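Local coordinates for protein putative NADPH-dependent oxidoreductase (Desulfitobacterium hafniense DCB-2, PDB 3DB2) that probably catalyses the NAD(P)H-dependent oxidation or reduction of a substrate not yet identified, using a Rossmann-fold domain to hold the dinucleotide, at residues N4-A9 / D312-G317; K31-Y36 / L62-V67; C86-K91 / D110-E115; G90-V95 / T116-L121. All blocks are in the same frame, centred on the assembly; numbering follows the deposited sequence.

Contact 1 (N4-A9 / D312-G317); sequences NPVGVA and DVIRNG
Arg315 starts with CG beside its own backbone N (chi1 -71°), bends sharply at chi2 (-92°) and then runs straight through chi3, so that its guanidinium lies against the entry to the first strand of the Rossmann fold. The helix 302-316, from far along the sequence, is thereby fastened to the residues that lead into strand 6-11 of the parallel sheet. Two successive backbone carbonyls receive the arginine near the rim of its flat group. The shorter bond runs from Arg315 NE to Asn4 O at 2.6 Å, nearly straight at 160° and almost in the guanidinium plane, although it meets the carbonyl from above its plane. The second, from Arg315 NH2 to Pro5 O at 3.2 Å, is more bent and rises steeply over the peptide plane. Val6 supplies the apolar half of the grip. With its CG1 anti to the backbone N, CG2 is brought over the guanidinium centre, 3.8 Å from Arg315 CZ, and also touches Arg315 CG. The other branch, Val6 CG1, meets Ile314 CD1 at 4.1 Å, so one valine spans two consecutive helix residues. The charge of the arginine is met by Glu68: Arg315 NH2 forms a salt bridge with Glu68 OE2, which also accepts a hydrogen bond from Gly7 N. The carboxylate thus links the strand and the guanidinium a second time, through the single atom Glu68 OE2.

Contact 2 (K31-Y36 / L62-V67); sequences KLVTCY and LAREDV
Thr34 lies on strand 30-36 of the parallel Rossmann sheet and faces the loop that leads from helix 58-62 to strand 69-72; followed outward, it shows how a small side chain can serve two neighbours at once. Its CB sits over one face of the Arg64 guanidinium, 3.7 Å from Arg64 NE. At CB the chain divides. The hydroxyl branch, anti to the backbone N (chi1 -169°), passes by the arginine, with Thr34 OG1 at 3.8 Å from Arg64 NE. Both groups look to the same outside partner: Asp55 OD2 is hydrogen-bonded to Thr34 OG1 and forms a salt bridge with Arg64 NE, which probably helps to orient the pair. The methyl branch occupies the crowded position between the backbone N and the carbonyl carbon. From there Thr34 CG2 touches Arg64 CD at 3.7 Å and Val67 CG2 at 4.0 Å, the aliphatic stem of the arginine on one hand and a valine branch on the other. Val33 continues the seam beside it. Its CB meets that same Val67 CG2, its CG1 rests against the Asp66 carboxylate, 3.9 Å from OD2, and its CG2 comes 3.7 Å from the backbone Asp66 O. The contact between the two segments is thus one of van der Waals fit. Arg64, Asp66 and Val67 all belong to a type I beta turn, Arg64 to Val67, closed by the hydrogen bond from Val67 N to Arg64 O at 3.2 Å.

Contact 3 (C86-K91 / D110-E115); sequences CARSGK and DQVIKE
Val112 CG2 is the atom around which this helix-to-helix contact gathers. It touches the extended stem of Arg88, 3.9 Å from NE and 4.0 Å from CG, the two side chains crossing at about a right angle, and it reaches Ala87 CB at 4.4 Å. Ile113 approaches the same alanine methyl through CD1, although its CB points away from the other helix. Beyond this apolar patch, the charged ends of Arg88 and Glu115 come near each other without forming a salt bridge, and two waters fill the role of go-between. Water 1 accepts from Arg88 NE at 3.2 Å and donates to Glu115 OE1 at 2.4 Å. Water 2 accepts a weak hydrogen bond from Arg88 NH2 and donates a hydrogen bond of 2.5 Å to that same Glu115 OE1. Both waters lie at the guanidinium edge, in its plane. The other oxygen, Glu115 OE2, receives a weak bond from Gln111 NE2, one turn back on its own helix. Helix 79-88 is ended here by a Schellman motif: Gly90, at positive phi, is its C-prime residue, with Lys91 N bonded to Cys86 O and Gly90 N to Ala87 O. Helices 79-88 and 103-116 pack against each other, with Ile83 and Glu84 extending the contact at Val112 and strand 92-96 lying beside them, where Ile93 meets both Cys86 and Ile113.

Contact 4 (G90-V95 / T116-L121); sequences GKHIYV and TGVKFL
The Tyr94 ring offers its edge to Leu121: CD2 of the tyrosine is 4.0 Å from CD2 of the leucine, close to the ring plane, and the two side chains run side by side in the same direction. The His92 ring has Val118 CA at its edge, in plane, while His92 CD2 comes 3.6 Å from Val118 CB. The Phe120 ring is met obliquely: Ile93 CG2 is 3.6 Å from its CD1, and Val95 CG1, two residues further along the strand, touches CE1 and CZ of the same ring, its position set by the crowded placement between backbone N and carbonyl carbon (chi1 68°). Ile93 and Phe120 project to one side of the sheet, Tyr94 and Leu121 to the other. These pairs belong to neighbouring parallel strands, 92-96 and 120-123, joined by helix 103-116 in a beta-alpha-beta crossover of the Rossmann fold. Ile93 is gripped at both ends by the neighbouring strand: its N donates to Lys119 O at 2.8 Å, and its O accepts from Leu121 N at 2.9 Å, nearly along the C=O axis. The third bond, Val95 N to Leu121 O at 3.0 Å, is the straightest, at 170°. Phe120 CA also brings a C-H contact to Ile93 O. Just before the strands begin, Val118 covers Lys91 O, a buried carbonyl with no polar partner in the model, and its CG1 lies 3.7 Å from that oxygen.

All four contacts lie on one side of the chain's centre, three of them wholly within the Rossmann domain. Contact 1 closes a loop of some 300 residues that encloses the others; contact 2 closes before contacts 3 and 4 begin, and these two share Gly90 and Lys91. Contacts 1, 2 and 4 reach the same parallel sheet, 1 and 2 through the adjacent strands 6-11 and 30-36. Contacts 3 and 4 have centres about 6 Å apart: contact 4 joins the two strands of a beta-alpha-beta unit, and contact 3 packs its helix 103-116 against the preceding helix 79-88. Lys91 ties them to contact 2 through hydrogen bonds from its NZ to Val67 O and Arg64 O. Ile314 packs on His92, so helix 302-316 lies against a domain that probably binds the dinucleotide.

Contact 1 (N4-A9 / D312-G317)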
# COMPACT_ATOMS: atom_id res chain seq x y z
N ASN C 4 30.64 -4.83 -34.92
CA ASN C 4 31.26 -6.08 -34.46
C ASN C 4 30.57 -6.50 -33.17
O ASN C 4 30.46 -5.64 -32.30
CB ASN C 4 32.75 -5.82 -34.25
CG ASN C 4 33.64 -7.05 -34.23
OD1 ASN C 4 33.73 -7.74 -33.21
ND2 ASN C 4 34.29 -7.30 -35.36
N PRO C 5 30.08 -7.71 -33.04
CA PRO C 5 29.51 -8.15 -31.76
C PRO C 5 30.51 -8.07 -30.61
O PRO C 5 31.69 -8.33 -30.80
CB PRO C 5 29.15 -9.62 -31.99
CG PRO C 5 28.92 -9.66 -33.48
CD PRO C 5 29.97 -8.76 -34.07
N VAL C 6 30.01 -7.70 -29.44
CA VAL C 6 30.88 -7.51 -28.27
C VAL C 6 31.10 -8.89 -27.68
O VAL C 6 30.11 -9.60 -27.52
CB VAL C 6 30.29 -6.56 -27.21
CG1 VAL C 6 31.02 -6.70 -25.87
CG2 VAL C 6 30.36 -5.10 -27.63
N GLY C 7 32.34 -9.22 -27.36
CA GLY C 7 32.68 -10.49 -26.75
C GLY C 7 32.44 -10.53 -25.25
O GLY C 7 32.95 -9.70 -24.50
N VAL C 8 31.66 -11.51 -24.80
CA VAL C 8 31.28 -11.54 -23.39
C VAL C 8 31.67 -12.85 -22.75
O VAL C 8 31.80 -13.88 -23.44
CB VAL C 8 29.77 -11.27 -23.22
CG1 VAL C 8 29.45 -9.92 -23.88
CG2 VAL C 8 28.89 -12.34 -23.81
N ALA C 9 31.90 -12.82 -21.45
CA ALA C 9 32.19 -14.01 -20.65
C ALA C 9 31.20 -14.07 -19.48
O ALA C 9 30.97 -13.02 -18.88
CB ALA C 9 33.57 -14.08 -20.04
N ASP C 312 26.21 -1.60 -26.50
CA ASP C 312 26.01 -0.34 -27.24
C ASP C 312 26.93 0.74 -26.70
O ASP C 312 27.56 1.48 -27.48
CB ASP C 312 24.56 0.12 -27.15
CG ASP C 312 23.67 -0.61 -28.13
OD1 ASP C 312 24.15 -1.51 -28.83
OD2 ASP C 312 22.46 -0.30 -28.20
N VAL C 313 27.04 0.89 -25.37
CA VAL C 313 27.97 1.89 -24.85
C VAL C 313 29.44 1.52 -24.98
O VAL C 313 30.31 2.39 -25.01
CB VAL C 313 27.63 2.25 -23.38
CG1 VAL C 313 26.20 2.77 -23.37
CG2 VAL C 313 27.86 1.07 -22.47
N ILE C 314 29.78 0.24 -25.08
CA ILE C 314 31.20 -0.08 -25.35
C ILE C 314 31.54 0.31 -26.78
O ILE C 314 32.60 0.89 -27.01
CB ILE C 314 31.53 -1.55 -25.10
CG1 ILE C 314 31.66 -1.93 -23.61
CG2 ILE C 314 32.81 -2.03 -25.78
CD1 ILE C 314 31.41 -3.43 -23.42
N ARG C 315 30.65 0.04 -27.74
CA ARG C 315 30.96 0.28 -29.14
C ARG C 315 30.77 1.75 -29.52
O ARG C 315 31.53 2.27 -30.35
CB ARG C 315 30.11 -0.59 -30.06
CG ARG C 315 30.47 -2.07 -30.05
CD ARG C 315 31.49 -2.42 -31.14
NE ARG C 315 31.93 -3.80 -31.11
CZ ARG C 315 32.86 -4.33 -30.34
NH1 ARG C 315 33.51 -3.56 -29.48
NH2 ARG C 315 33.23 -5.60 -30.34
N ASN C 316 29.78 2.42 -28.94
CA ASN C 316 29.34 3.72 -29.42
C ASN C 316 29.57 4.84 -28.42
O ASN C 316 29.33 6.02 -28.72
CB ASN C 316 27.85 3.71 -29.76
CG ASN C 316 27.40 2.65 -30.74
OD1 ASN C 316 28.10 2.27 -31.67
ND2 ASN C 316 26.18 2.15 -30.59
N GLY C 317 30.01 4.51 -27.22
CA GLY C 317 30.26 5.49 -26.18
C GLY C 317 29.03 5.79 -25.33
O GLY C 317 27.91 5.36 -25.59

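Contact 2 (K31-Y36 / L62-V67)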
# COMPACT_ATOMS: atom_id res chain seq x y z
N LYS C 31 28.56 -11.86 -28.50
CA LYS C 31 29.17 -13.16 -28.74
C LYS C 31 29.67 -13.76 -27.43
O LYS C 31 30.60 -13.25 -26.81
CB LYS C 31 30.32 -13.05 -29.74
CG LYS C 31 31.28 -14.20 -29.80
CD LYS C 31 32.73 -13.79 -30.01
N LEU C 32 29.04 -14.83 -26.96
CA LEU C 32 29.56 -15.53 -25.78
C LEU C 32 30.81 -16.33 -26.16
O LEU C 32 30.69 -17.28 -26.94
CB LEU C 32 28.50 -16.42 -25.19
CG LEU C 32 28.62 -17.18 -23.88
CD1 LEU C 32 29.28 -16.46 -22.73
CD2 LEU C 32 27.21 -17.58 -23.41
N VAL C 33 31.93 -15.93 -25.60
CA VAL C 33 33.26 -16.47 -25.80
C VAL C 33 33.62 -17.55 -24.79
O VAL C 33 34.04 -18.68 -25.10
CB VAL C 33 34.32 -15.34 -25.65
CG1 VAL C 33 35.72 -15.94 -25.78
CG2 VAL C 33 34.14 -14.22 -26.65
N THR C 34 33.44 -17.28 -23.50
CA THR C 34 33.84 -18.26 -22.50
C THR C 34 33.00 -18.08 -21.25
O THR C 34 32.12 -17.21 -21.16
CB THR C 34 35.36 -18.15 -22.23
OG1 THR C 34 35.79 -19.26 -21.46
CG2 THR C 34 35.69 -16.87 -21.47
N CYS C 35 33.27 -18.92 -20.27
CA CYS C 35 32.62 -18.94 -18.98
C CYS C 35 33.57 -19.44 -17.90
O CYS C 35 34.57 -20.16 -18.09
CB CYS C 35 31.35 -19.78 -19.10
SG CYS C 35 31.68 -21.58 -19.08
N TYR C 36 33.27 -19.01 -16.68
CA TYR C 36 33.98 -19.43 -15.47
C TYR C 36 32.97 -19.72 -14.37
O TYR C 36 32.02 -18.97 -14.24
CB TYR C 36 34.99 -18.36 -15.06
CG TYR C 36 35.69 -18.76 -13.78
CD1 TYR C 36 36.72 -19.69 -13.78
CD2 TYR C 36 35.30 -18.19 -12.57
CE1 TYR C 36 37.36 -20.05 -12.60
CE2 TYR C 36 35.93 -18.54 -11.39
CZ TYR C 36 36.95 -19.47 -11.41
OH TYR C 36 37.57 -19.82 -10.23
N LEU C 62 40.48 -13.81 -18.09
CA LEU C 62 40.78 -12.39 -18.30
C LEU C 62 41.86 -12.19 -19.35
O LEU C 62 41.94 -11.11 -19.94
CB LEU C 62 41.13 -11.80 -16.94
CG LEU C 62 39.95 -11.73 -15.96
CD1 LEU C 62 40.40 -11.37 -14.55
CD2 LEU C 62 38.90 -10.72 -16.45
N ALA C 63 42.65 -13.22 -19.59
CA ALA C 63 43.71 -13.16 -20.61
C ALA C 63 43.15 -13.18 -22.02
O ALA C 63 43.86 -12.84 -22.98
CB ALA C 63 44.70 -14.30 -20.44
N ARG C 64 41.90 -13.55 -22.22
CA ARG C 64 41.31 -13.48 -23.54
C ARG C 64 40.98 -12.06 -24.00
O ARG C 64 40.23 -11.33 -23.35
CB ARG C 64 40.02 -14.29 -23.53
CG ARG C 64 40.15 -15.68 -22.93
CD ARG C 64 38.88 -16.44 -23.23
NE ARG C 64 39.01 -17.87 -23.03
CZ ARG C 64 39.11 -18.84 -23.91
NH1 ARG C 64 39.10 -18.61 -25.22
NH2 ARG C 64 39.23 -20.09 -23.45
N GLU C 65 41.55 -11.64 -25.12
CA GLU C 65 41.45 -10.28 -25.62
C GLU C 65 40.09 -10.05 -26.27
O GLU C 65 39.66 -8.91 -26.42
CB GLU C 65 42.63 -10.01 -26.56
CG GLU C 65 43.98 -10.35 -25.91
CD GLU C 65 45.09 -9.37 -26.22
OE1 GLU C 65 44.84 -8.39 -26.96
OE2 GLU C 65 46.23 -9.58 -25.73
N ASP C 66 39.40 -11.13 -26.64
CA ASP C 66 38.09 -11.02 -27.25
C ASP C 66 37.02 -11.05 -26.15
O ASP C 66 35.83 -10.90 -26.42
CB ASP C 66 37.84 -12.08 -28.33
CG ASP C 66 38.17 -13.50 -27.95
OD1 ASP C 66 38.82 -13.68 -26.90
OD2 ASP C 66 37.78 -14.42 -28.71
N VAL C 67 37.42 -11.19 -24.89
CA VAL C 67 36.43 -10.94 -23.83
C VAL C 67 36.46 -9.44 -23.52
O VAL C 67 37.44 -8.97 -22.95
CB VAL C 67 36.68 -11.77 -22.57
CG1 VAL C 67 35.89 -11.23 -21.38
CG2 VAL C 67 36.27 -13.20 -22.86

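Contact 3 (C86-K91 / D110-E115)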
# COMPACT_ATOMS: atom_id res chain seq x y z
N CYS C 86 37.92 -8.13 -12.45
CA CYS C 86 37.66 -7.97 -13.89
C CYS C 86 37.92 -6.56 -14.37
O CYS C 86 38.53 -6.33 -15.40
CB CYS C 86 36.21 -8.36 -14.21
SG CYS C 86 35.83 -10.07 -13.83
N ALA C 87 37.47 -5.55 -13.61
CA ALA C 87 37.69 -4.17 -14.03
C ALA C 87 39.17 -3.84 -14.08
O ALA C 87 39.61 -3.08 -14.96
CB ALA C 87 36.93 -3.24 -13.08
N ARG C 88 39.96 -4.38 -13.16
CA ARG C 88 41.40 -4.06 -13.21
C ARG C 88 42.09 -4.73 -14.40
O ARG C 88 43.20 -4.30 -14.74
CB ARG C 88 42.07 -4.44 -11.90
CG ARG C 88 41.41 -3.84 -10.68
CD ARG C 88 42.05 -4.30 -9.39
NE ARG C 88 41.76 -3.29 -8.36
CZ ARG C 88 41.61 -3.47 -7.06
NH1 ARG C 88 41.73 -4.69 -6.53
NH2 ARG C 88 41.34 -2.42 -6.29
N SER C 89 41.46 -5.74 -15.01
CA SER C 89 41.97 -6.28 -16.26
C SER C 89 41.33 -5.62 -17.47
O SER C 89 41.47 -6.08 -18.62
CB SER C 89 41.75 -7.78 -16.40
OG SER C 89 42.76 -8.48 -15.67
N GLY C 90 40.61 -4.53 -17.27
CA GLY C 90 40.09 -3.74 -18.37
C GLY C 90 38.77 -4.24 -18.91
O GLY C 90 38.30 -3.76 -19.93
N LYS C 91 38.13 -5.21 -18.24
CA LYS C 91 36.83 -5.66 -18.75
C LYS C 91 35.68 -4.78 -18.27
O LYS C 91 35.64 -4.43 -17.11
CB LYS C 91 36.57 -7.11 -18.34
CG LYS C 91 37.73 -8.09 -18.57
CD LYS C 91 38.32 -7.99 -19.98
CE LYS C 91 39.21 -9.22 -20.24
NZ LYS C 91 39.74 -9.14 -21.63
N ASP C 110 31.96 1.20 -6.77
CA ASP C 110 31.97 2.54 -7.36
C ASP C 110 33.41 3.01 -7.58
O ASP C 110 33.76 3.55 -8.62
CB ASP C 110 31.17 3.46 -6.44
CG ASP C 110 30.86 4.83 -6.99
OD1 ASP C 110 30.75 5.01 -8.22
OD2 ASP C 110 30.71 5.77 -6.16
N GLN C 111 34.27 2.74 -6.60
CA GLN C 111 35.64 3.26 -6.67
C GLN C 111 36.46 2.63 -7.79
O GLN C 111 37.16 3.29 -8.57
CB GLN C 111 36.27 2.98 -5.31
CG GLN C 111 37.79 3.15 -5.36
CD GLN C 111 38.23 4.59 -5.19
OE1 GLN C 111 37.42 5.51 -5.25
NE2 GLN C 111 39.54 4.74 -4.99
N VAL C 112 36.37 1.30 -7.88
CA VAL C 112 37.16 0.62 -8.95
C VAL C 112 36.65 0.94 -10.33
O VAL C 112 37.42 0.95 -11.29
CB VAL C 112 37.21 -0.89 -8.66
CG1 VAL C 112 35.92 -1.60 -9.07
CG2 VAL C 112 38.41 -1.55 -9.35
N ILE C 113 35.35 1.21 -10.50
CA ILE C 113 34.83 1.66 -11.79
C ILE C 113 35.31 3.09 -12.07
O ILE C 113 35.73 3.40 -13.19
CB ILE C 113 33.30 1.61 -11.85
CG1 ILE C 113 32.72 0.20 -11.64
CG2 ILE C 113 32.71 2.20 -13.14
CD1 ILE C 113 33.24 -0.92 -12.49
N LYS C 114 35.28 3.95 -11.06
CA LYS C 114 35.86 5.28 -11.24
C LYS C 114 37.32 5.16 -11.68
O LYS C 114 37.68 5.67 -12.74
CB LYS C 114 35.70 6.08 -9.93
CG LYS C 114 34.29 6.57 -9.68
CD LYS C 114 34.04 7.26 -8.35
CE LYS C 114 34.51 6.48 -7.15
NZ LYS C 114 34.27 7.15 -5.83
N GLU C 115 38.12 4.47 -10.87
CA GLU C 115 39.52 4.22 -11.13
C GLU C 115 39.78 3.74 -12.56
O GLU C 115 40.51 4.36 -13.34
CB GLU C 115 40.11 3.14 -10.21
CG GLU C 115 40.72 3.63 -8.93
CD GLU C 115 40.57 2.67 -7.76
OE1 GLU C 115 40.43 1.45 -7.99
OE2 GLU C 115 40.59 3.13 -6.59
O HOH W 1 41.72 -0.24 -9.15
O HOH W 2 40.35 0.00 -5.97

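Contact 4 (G90-V95 / T116-L121)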
# COMPACT_ATOMS: atom_id res chain seq x y z
N GLY C 90 40.61 -4.53 -17.27
CA GLY C 90 40.09 -3.74 -18.37
C GLY C 90 38.77 -4.24 -18.91
O GLY C 90 38.30 -3.76 -19.93
N LYS C 91 38.13 -5.21 -18.24
CA LYS C 91 36.83 -5.66 -18.75
C LYS C 91 35.68 -4.78 -18.27
O LYS C 91 35.64 -4.43 -17.11
CB LYS C 91 36.57 -7.11 -18.34
CG LYS C 91 37.73 -8.09 -18.57
CD LYS C 91 38.32 -7.99 -19.98
CE LYS C 91 39.21 -9.22 -20.24
NZ LYS C 91 39.74 -9.14 -21.63
N HIS C 92 34.81 -4.46 -19.20
CA HIS C 92 33.53 -3.79 -18.93
C HIS C 92 32.64 -4.73 -18.14
O HIS C 92 32.72 -5.96 -18.23
CB HIS C 92 32.93 -3.31 -20.25
CG HIS C 92 33.90 -2.45 -21.01
ND1 HIS C 92 34.30 -2.70 -22.31
CD2 HIS C 92 34.61 -1.37 -20.68
CE1 HIS C 92 35.16 -1.78 -22.72
NE2 HIS C 92 35.38 -0.92 -21.72
N ILE C 93 31.73 -4.18 -17.30
CA ILE C 93 31.09 -4.95 -16.27
C ILE C 93 29.57 -4.93 -16.42
O ILE C 93 28.97 -3.86 -16.42
CB ILE C 93 31.42 -4.39 -14.88
CG1 ILE C 93 32.91 -4.31 -14.51
CG2 ILE C 93 30.65 -5.18 -13.83
CD1 ILE C 93 33.58 -5.66 -14.38
N TYR C 94 28.98 -6.11 -16.51
CA TYR C 94 27.57 -6.34 -16.19
C TYR C 94 27.58 -7.14 -14.87
O TYR C 94 28.21 -8.19 -14.74
CB TYR C 94 26.79 -6.98 -17.35
CG TYR C 94 25.35 -7.25 -16.93
CD1 TYR C 94 24.98 -8.44 -16.31
CD2 TYR C 94 24.37 -6.31 -17.15
CE1 TYR C 94 23.70 -8.72 -15.92
CE2 TYR C 94 23.06 -6.56 -16.76
CZ TYR C 94 22.74 -7.76 -16.16
OH TYR C 94 21.46 -8.05 -15.75
N VAL C 95 26.83 -6.65 -13.89
CA VAL C 95 26.60 -7.39 -12.66
C VAL C 95 25.09 -7.41 -12.35
O VAL C 95 24.35 -6.45 -12.59
CB VAL C 95 27.43 -6.88 -11.47
CG1 VAL C 95 27.02 -5.51 -10.99
CG2 VAL C 95 27.36 -7.87 -10.30
N THR C 116 39.18 2.61 -12.90
CA THR C 116 39.49 1.96 -14.18
C THR C 116 38.79 2.59 -15.37
O THR C 116 39.28 2.50 -16.50
CB THR C 116 39.16 0.47 -14.04
OG1 THR C 116 37.77 0.32 -13.74
CG2 THR C 116 39.87 -0.12 -12.81
N GLY C 117 37.65 3.23 -15.19
CA GLY C 117 36.94 3.84 -16.30
C GLY C 117 36.22 2.90 -17.22
O GLY C 117 35.79 3.28 -18.32
N VAL C 118 36.05 1.63 -16.86
CA VAL C 118 35.22 0.71 -17.65
C VAL C 118 33.74 1.05 -17.50
O VAL C 118 33.32 1.67 -16.53
CB VAL C 118 35.52 -0.74 -17.22
CG1 VAL C 118 37.00 -1.02 -17.44
CG2 VAL C 118 35.18 -1.00 -15.78
N LYS C 119 32.92 0.74 -18.47
CA LYS C 119 31.49 0.71 -18.50
C LYS C 119 31.00 -0.28 -17.43
O LYS C 119 31.56 -1.35 -17.19
CB LYS C 119 30.92 0.30 -19.85
CG LYS C 119 31.41 1.16 -21.01
CD LYS C 119 31.61 2.61 -20.60
CE LYS C 119 31.72 3.47 -21.86
NZ LYS C 119 31.47 4.91 -21.56
N PHE C 120 29.91 0.12 -16.80
CA PHE C 120 29.30 -0.64 -15.72
C PHE C 120 27.78 -0.55 -15.82
O PHE C 120 27.32 0.59 -15.91
CB PHE C 120 29.81 -0.10 -14.40
CG PHE C 120 29.12 -0.71 -13.18
CD1 PHE C 120 29.64 -1.89 -12.65
CD2 PHE C 120 28.00 -0.14 -12.59
CE1 PHE C 120 29.01 -2.48 -11.58
CE2 PHE C 120 27.37 -0.74 -11.51
CZ PHE C 120 27.90 -1.90 -11.01
N LEU C 121 27.12 -1.68 -15.71
CA LEU C 121 25.66 -1.75 -15.50
C LEU C 121 25.40 -2.73 -14.36
O LEU C 121 25.90 -3.86 -14.32
CB LEU C 121 24.90 -2.08 -16.78
CG LEU C 121 23.38 -2.17 -16.73
CD1 LEU C 121 22.76 -0.81 -16.42
CD2 LEU C 121 22.80 -2.70 -18.04